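Side-chain contacts in MaoC family protein (Mycobacterium tuberculosis H37Rv, PDB 3KHP), which probably interconverts (3R)-3-hydroxyacyl and enoyl thioesters as a MaoC-type hydratase/dehydratase: residues D214-A218 against T219-G223; P227-G231 against L232-G236. One frame throughout, in Å; residues are numbered along the deposited sequence.

Contacts 1 and 2 follow one another along the chain within the MaoC-like region, their centres about 16 Å apart. Contact 1 is the short surface helix 215-220 with its two ends; contact 2 is the buried entry into helix 231-245, its centre about 9 Å from the centre of the chain. Pro227 joins them: its CA packs on Ala218 CB at 3.5 Å and its CG lies 3.8 Å from Pro215 N. The segment carrying Asp207, Leu211 and His212, whose Asp-x-Asn-Pro-x-His pattern matches the active-site signature of related hydratases, touches both: Phe217 of contact 1 packs on Leu211, and contact 2 reaches it through His230.

Contact 1. Residues D214-A218 against T219-G223; sequences DPWFA and TQLAG
Gln220 lays its aliphatic chain over the indole of Trp216, one helical turn earlier. Its CG stands 3.8 Å from the centroid of the five-membered ring and only 11° off the ring normal, a CH-pi contact. The bend at chi2 (-95°) carries OE1 above the rim of the ring, 3.7 Å from Trp216 CZ2, while the amide plane is turned 62° from the indole. Phe217 and Leu221 repeat the i, i+4 spacing but meet at about a right angle. Leu221 CB sits above the phenyl face, displaced toward the rim, and Leu221 CD1 comes within 3.4 Å of Phe217 CD1, a tight approach. The same methyl meets the indole obliquely at CZ3, so Leu221 touches both aromatic rings. Thr219 has OG1 anti to its backbone N, which puts CG2 between that N and the carbonyl carbon, tightly packed at 3.0 Å from Pro215 O, the acceptor of Thr219 N.

At the start of the helix, Asp214 is the N-cap: OD1 accepts Trp216 N at 3.1 Å from above the carboxylate plane. OD2 is bound by the backbone N of His67 of the second subunit, whose ring also stacks with Trp216. At the other end, Phe217 O takes Leu221 N at 3.0 Å and, weakly, Ala222 N, before Gly223 leaves helical geometry with positive phi. Both aromatic contacts rest mainly on CH groups over ring faces. Directional bonding comes from the backbone and from Asp214, whose carboxylate ties the helix start to the partner subunit and would probably interact favourably with the helix dipole.

Contact 2. Residues P227-G231 against L232-G236; sequences PILHG and LCTYG
Leu229 has CG anti to its backbone N (chi1 -168°), as Cys233 has SG (chi1 180°), which brings the forked end of the leucine against the sulfur. Both methyls touch it, CD2 at 3.8 Å and CD1 slightly farther off. CD2 also lies 3.8 Å from Thr234 OG1, across which the leucine passes at a slant. His230 is the N-cap residue, and its carbonyl is gripped twice. Thr234 N approaches it in the carbonyl plane at 3.3 Å, whereas Cys233 N comes at 2.9 Å from well above that plane, 65° out of it. Cys233 CB packs against the same oxygen at 3.2 Å. Gly231 O then takes Tyr235 N at 3.0 Å, continuing the first turn.

The His230 imidazole is directed to other parts of the fold: NE2 donates to Asp207 O, and the ring stacks on His212 and meets Tyr202 edge-to-face, which together fix its turn. Tyr235 reaches out the other way to the sheet, where OH bonds to Ile257 O. The position of helix 231-245 against the antiparallel sheet is consistent with the central helix of a hot-dog fold. Two N-H groups on one buried carbonyl anchor the helix start, and the leucine-sulfur packing beside it is van der Waals contact, with no directional bond. His230, held at its backbone and at NE2, thus couples the helix start to the probable active-site segment.

Contact 1. Residues D214-A218 against T219-G223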
ATOM      1  N   ASP A 214       9.167  -9.134   8.207  1.00 16.00           N
ATOM      2  CA  ASP A 214      10.441  -9.841   8.132  1.00 16.27           C
ATOM      3  C   ASP A 214      10.344 -11.147   8.871  1.00 16.70           C
ATOM      4  O   ASP A 214      10.195 -11.161  10.065  1.00 15.77           O
ATOM      5  CB  ASP A 214      11.514  -8.998   8.778  1.00 16.65           C
ATOM      6  CG  ASP A 214      12.883  -9.619   8.667  1.00 17.67           C
ATOM      7  OD1 ASP A 214      13.088 -10.623   7.914  1.00 21.77           O
ATOM      8  OD2 ASP A 214      13.759  -9.099   9.347  1.00 14.78           O
ATOM      9  N   PRO A 215      10.403 -12.264   8.159  1.00 18.19           N
ATOM     10  CA  PRO A 215      10.291 -13.558   8.810  1.00 18.47           C
ATOM     11  C   PRO A 215      11.418 -13.773   9.817  1.00 19.10           C
ATOM     12  O   PRO A 215      11.202 -14.399  10.860  1.00 18.51           O
ATOM     13  CB  PRO A 215      10.429 -14.565   7.684  1.00 18.73           C
ATOM     14  CG  PRO A 215      10.382 -13.788   6.402  1.00 19.55           C
ATOM     15  CD  PRO A 215      10.465 -12.341   6.690  1.00 18.89           C
ATOM     16  N   TRP A 216      12.593 -13.231   9.527  1.00 18.96           N
ATOM     17  CA  TRP A 216      13.713 -13.367  10.453  1.00 19.25           C
ATOM     18  C   TRP A 216      13.302 -12.809  11.806  1.00 19.45           C
ATOM     19  O   TRP A 216      13.329 -13.523  12.815  1.00 19.21           O
ATOM     20  CB  TRP A 216      14.936 -12.626   9.948  1.00 18.66           C
ATOM     21  CG  TRP A 216      16.122 -12.895  10.737  1.00 19.43           C
ATOM     22  CD1 TRP A 216      17.024 -13.908  10.536  1.00 20.32           C
ATOM     23  CD2 TRP A 216      16.584 -12.163  11.862  1.00 17.89           C
ATOM     24  NE1 TRP A 216      18.013 -13.838  11.459  1.00 20.57           N
ATOM     25  CE2 TRP A 216      17.778 -12.780  12.294  1.00 20.15           C
ATOM     26  CE3 TRP A 216      16.113 -11.050  12.546  1.00 18.62           C
ATOM     27  CZ2 TRP A 216      18.508 -12.324  13.397  1.00 19.04           C
ATOM     28  CZ3 TRP A 216      16.832 -10.588  13.656  1.00 20.56           C
ATOM     29  CH2 TRP A 216      18.016 -11.239  14.074  1.00 19.19           C
ATOM     30  N   PHE A 217      12.869 -11.550  11.788  1.00 19.40           N
ATOM     31  CA  PHE A 217      12.524 -10.856  12.989  1.00 19.85           C
ATOM     32  C   PHE A 217      11.338 -11.489  13.687  1.00 20.28           C
ATOM     33  O   PHE A 217      11.330 -11.632  14.910  1.00 20.29           O
ATOM     34  CB  PHE A 217      12.180  -9.421  12.681  1.00 20.58           C
ATOM     35  CG  PHE A 217      11.908  -8.620  13.889  1.00 21.32           C
ATOM     36  CD1 PHE A 217      12.934  -7.908  14.524  1.00 23.66           C
ATOM     37  CD2 PHE A 217      10.637  -8.592  14.433  1.00 21.49           C
ATOM     38  CE1 PHE A 217      12.650  -7.176  15.718  1.00 22.58           C
ATOM     39  CE2 PHE A 217      10.365  -7.888  15.598  1.00 20.60           C
ATOM     40  CZ  PHE A 217      11.375  -7.191  16.239  1.00 20.26           C
ATOM     41  N   ALA A 218      10.321 -11.830  12.906  1.00 19.72           N
ATOM     42  CA  ALA A 218       9.085 -12.344  13.427  1.00 18.94           C
ATOM     43  C   ALA A 218       9.399 -13.567  14.248  1.00 18.50           C
ATOM     44  O   ALA A 218       8.828 -13.759  15.308  1.00 18.05           O
ATOM     45  CB  ALA A 218       8.098 -12.705  12.285  1.00 18.00           C
ATOM     46  N   THR A 219      10.294 -14.404  13.750  1.00 18.57           N
ATOM     47  CA  THR A 219      10.642 -15.629  14.481  1.00 18.38           C
ATOM     48  C   THR A 219      11.772 -15.463  15.556  1.00 18.00           C
ATOM     49  O   THR A 219      11.636 -15.953  16.668  1.00 17.73           O
ATOM     50  CB  THR A 219      10.977 -16.780  13.557  1.00 17.72           C
ATOM     51  OG1 THR A 219      11.247 -17.935  14.371  1.00 24.47           O
ATOM     52  CG2 THR A 219      12.168 -16.512  12.729  1.00 13.85           C
ATOM     53  N   GLN A 220      12.834 -14.754  15.217  1.00 17.08           N
ATOM     54  CA  GLN A 220      14.021 -14.704  16.046  1.00 18.36           C
ATOM     55  C   GLN A 220      13.839 -13.805  17.274  1.00 19.13           C
ATOM     56  O   GLN A 220      14.401 -14.090  18.343  1.00 20.48           O
ATOM     57  CB  GLN A 220      15.235 -14.227  15.232  1.00 18.11           C
ATOM     58  CG  GLN A 220      15.655 -15.185  14.150  1.00 18.53           C
ATOM     59  CD  GLN A 220      16.750 -16.103  14.632  1.00 19.15           C
ATOM     60  OE1 GLN A 220      17.909 -15.700  14.729  1.00 14.20           O
ATOM     61  NE2 GLN A 220      16.382 -17.329  14.978  1.00 16.46           N
ATOM     62  N   LEU A 221      13.081 -12.736  17.132  1.00 19.61           N
ATOM     63  CA  LEU A 221      12.761 -11.872  18.269  1.00 21.59           C
ATOM     64  C   LEU A 221      11.384 -12.062  18.843  1.00 23.54           C
ATOM     65  O   LEU A 221      11.225 -11.900  20.042  1.00 25.07           O
ATOM     66  CB  LEU A 221      13.002 -10.389  17.924  1.00 21.23           C
ATOM     67  CG  LEU A 221      14.535 -10.247  17.893  1.00 20.99           C
ATOM     68  CD1 LEU A 221      15.022  -9.471  16.768  1.00 21.18           C
ATOM     69  CD2 LEU A 221      15.026  -9.704  19.217  1.00 19.57           C
ATOM     70  N   ALA A 222      10.398 -12.446  18.031  1.00 24.85           N
ATOM     71  CA  ALA A 222       8.996 -12.469  18.502  1.00 25.69           C
ATOM     72  C   ALA A 222       8.424 -13.872  18.620  1.00 26.66           C
ATOM     73  O   ALA A 222       7.421 -14.060  19.273  1.00 28.62           O
ATOM     74  CB  ALA A 222       8.112 -11.588  17.599  1.00 24.85           C
ATOM     75  N   GLY A 223       9.040 -14.862  18.001  1.00 27.74           N
ATOM     76  CA  GLY A 223       8.689 -16.260  18.281  1.00 28.17           C
ATOM     77  C   GLY A 223       7.608 -16.906  17.417  1.00 28.82           C
ATOM     78  O   GLY A 223       7.147 -18.016  17.755  1.00 28.66           O
TER

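Contact 2. Residues P227-G231 against L232-G236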
ATOM      1  N   PRO A 227       5.635 -13.753   9.970  1.00 18.13           N
ATOM      2  CA  PRO A 227       5.188 -12.442  10.429  1.00 16.84           C
ATOM      3  C   PRO A 227       3.675 -12.389  10.635  1.00 16.31           C
ATOM      4  O   PRO A 227       2.935 -13.062   9.935  1.00 15.70           O
ATOM      5  CB  PRO A 227       5.632 -11.512   9.307  1.00 16.87           C
ATOM      6  CG  PRO A 227       6.659 -12.266   8.546  1.00 16.62           C
ATOM      7  CD  PRO A 227       6.357 -13.704   8.690  1.00 16.38           C
ATOM      8  N   ILE A 228       3.215 -11.614  11.613  1.00 15.40           N
ATOM      9  CA  ILE A 228       1.805 -11.566  11.907  1.00 14.24           C
ATOM     10  C   ILE A 228       1.245 -10.326  11.241  1.00 14.76           C
ATOM     11  O   ILE A 228       1.959  -9.353  11.019  1.00 15.54           O
ATOM     12  CB  ILE A 228       1.519 -11.573  13.421  1.00 14.48           C
ATOM     13  CG1 ILE A 228       2.038 -10.286  14.079  1.00 14.03           C
ATOM     14  CG2 ILE A 228       2.136 -12.802  14.071  1.00 12.63           C
ATOM     15  CD1 ILE A 228       1.784 -10.194  15.599  1.00 11.47           C
ATOM     16  N   LEU A 229      -0.024 -10.374  10.861  1.00 14.32           N
ATOM     17  CA  LEU A 229      -0.682  -9.199  10.353  1.00 13.89           C
ATOM     18  C   LEU A 229      -0.809  -8.153  11.472  1.00 13.78           C
ATOM     19  O   LEU A 229      -1.050  -8.486  12.642  1.00 13.80           O
ATOM     20  CB  LEU A 229      -2.066  -9.593   9.842  1.00 13.69           C
ATOM     21  CG  LEU A 229      -2.776  -8.531   9.007  1.00 14.26           C
ATOM     22  CD1 LEU A 229      -1.991  -8.255   7.695  1.00 12.06           C
ATOM     23  CD2 LEU A 229      -4.186  -8.944   8.735  1.00 11.74           C
ATOM     24  N   HIS A 230      -0.697  -6.892  11.106  1.00 13.39           N
ATOM     25  CA  HIS A 230      -0.910  -5.775  12.053  1.00 13.09           C
ATOM     26  C   HIS A 230      -2.286  -5.915  12.674  1.00 14.08           C
ATOM     27  O   HIS A 230      -3.250  -6.121  11.927  1.00 13.82           O
ATOM     28  CB  HIS A 230      -0.921  -4.442  11.347  1.00 11.74           C
ATOM     29  CG  HIS A 230       0.345  -4.079  10.635  1.00 11.15           C
ATOM     30  ND1 HIS A 230       0.788  -4.732   9.501  1.00 10.18           N
ATOM     31  CD2 HIS A 230       1.198  -3.040  10.828  1.00 10.77           C
ATOM     32  CE1 HIS A 230       1.876  -4.126   9.048  1.00 11.55           C
ATOM     33  NE2 HIS A 230       2.152  -3.102   9.840  1.00 10.10           N
ATOM     34  N   GLY A 231      -2.386  -5.795  14.017  1.00 14.37           N
ATOM     35  CA  GLY A 231      -3.679  -5.751  14.710  1.00 13.97           C
ATOM     36  C   GLY A 231      -4.636  -4.681  14.137  1.00 14.32           C
ATOM     37  O   GLY A 231      -5.848  -4.915  13.965  1.00 13.20           O
ATOM     38  N   LEU A 232      -4.100  -3.512  13.839  1.00 13.79           N
ATOM     39  CA  LEU A 232      -4.923  -2.463  13.273  1.00 14.64           C
ATOM     40  C   LEU A 232      -5.417  -2.816  11.858  1.00 15.24           C
ATOM     41  O   LEU A 232      -6.448  -2.287  11.424  1.00 15.18           O
ATOM     42  CB  LEU A 232      -4.198  -1.126  13.321  1.00 14.00           C
ATOM     43  CG  LEU A 232      -4.075  -0.571  14.770  1.00 12.99           C
ATOM     44  CD1 LEU A 232      -3.274   0.709  14.775  1.00  9.66           C
ATOM     45  CD2 LEU A 232      -5.492  -0.374  15.439  1.00 12.20           C
ATOM     46  N   CYS A 233      -4.713  -3.721  11.161  1.00 14.86           N
ATOM     47  CA  CYS A 233      -5.164  -4.125   9.846  1.00 14.63           C
ATOM     48  C   CYS A 233      -6.413  -4.999  10.010  1.00 15.41           C
ATOM     49  O   CYS A 233      -7.434  -4.737   9.382  1.00 16.24           O
ATOM     50  CB  CYS A 233      -4.083  -4.847   9.085  1.00 13.96           C
ATOM     51  SG  CYS A 233      -4.615  -5.373   7.457  1.00 13.05           S
ATOM     52  N   THR A 234      -6.327  -5.999  10.885  1.00 14.79           N
ATOM     53  CA  THR A 234      -7.468  -6.787  11.307  1.00 14.73           C
ATOM     54  C   THR A 234      -8.668  -5.924  11.703  1.00 15.31           C
ATOM     55  O   THR A 234      -9.809  -6.190  11.316  1.00 16.43           O
ATOM     56  CB  THR A 234      -7.082  -7.694  12.494  1.00 14.26           C
ATOM     57  OG1 THR A 234      -6.012  -8.557  12.094  1.00 13.84           O
ATOM     58  CG2 THR A 234      -8.189  -8.538  12.933  1.00 11.84           C
ATOM     59  N   TYR A 235      -8.409  -4.901  12.486  1.00 15.57           N
ATOM     60  CA  TYR A 235      -9.429  -3.967  12.924  1.00 15.93           C
ATOM     61  C   TYR A 235     -10.068  -3.217  11.737  1.00 16.30           C
ATOM     62  O   TYR A 235     -11.277  -3.094  11.660  1.00 16.25           O
ATOM     63  CB  TYR A 235      -8.780  -2.996  13.866  1.00 15.49           C
ATOM     64  CG  TYR A 235      -9.620  -1.946  14.524  1.00 15.36           C
ATOM     65  CD1 TYR A 235     -10.441  -2.258  15.615  1.00 15.42           C
ATOM     66  CD2 TYR A 235      -9.492  -0.616  14.159  1.00 13.93           C
ATOM     67  CE1 TYR A 235     -11.162  -1.265  16.279  1.00 13.18           C
ATOM     68  CE2 TYR A 235     -10.206   0.372  14.813  1.00 14.59           C
ATOM     69  CZ  TYR A 235     -11.028   0.039  15.883  1.00 14.53           C
ATOM     70  OH  TYR A 235     -11.687   1.056  16.576  1.00 15.82           O
ATOM     71  N   GLY A 236      -9.250  -2.777  10.801  1.00 16.80           N
ATOM     72  CA  GLY A 236      -9.759  -2.192   9.553  1.00 17.15           C
ATOM     73  C   GLY A 236     -10.573  -3.167   8.703  1.00 16.79           C
ATOM     74  O   GLY A 236     -11.526  -2.763   8.046  1.00 16.91           O
TER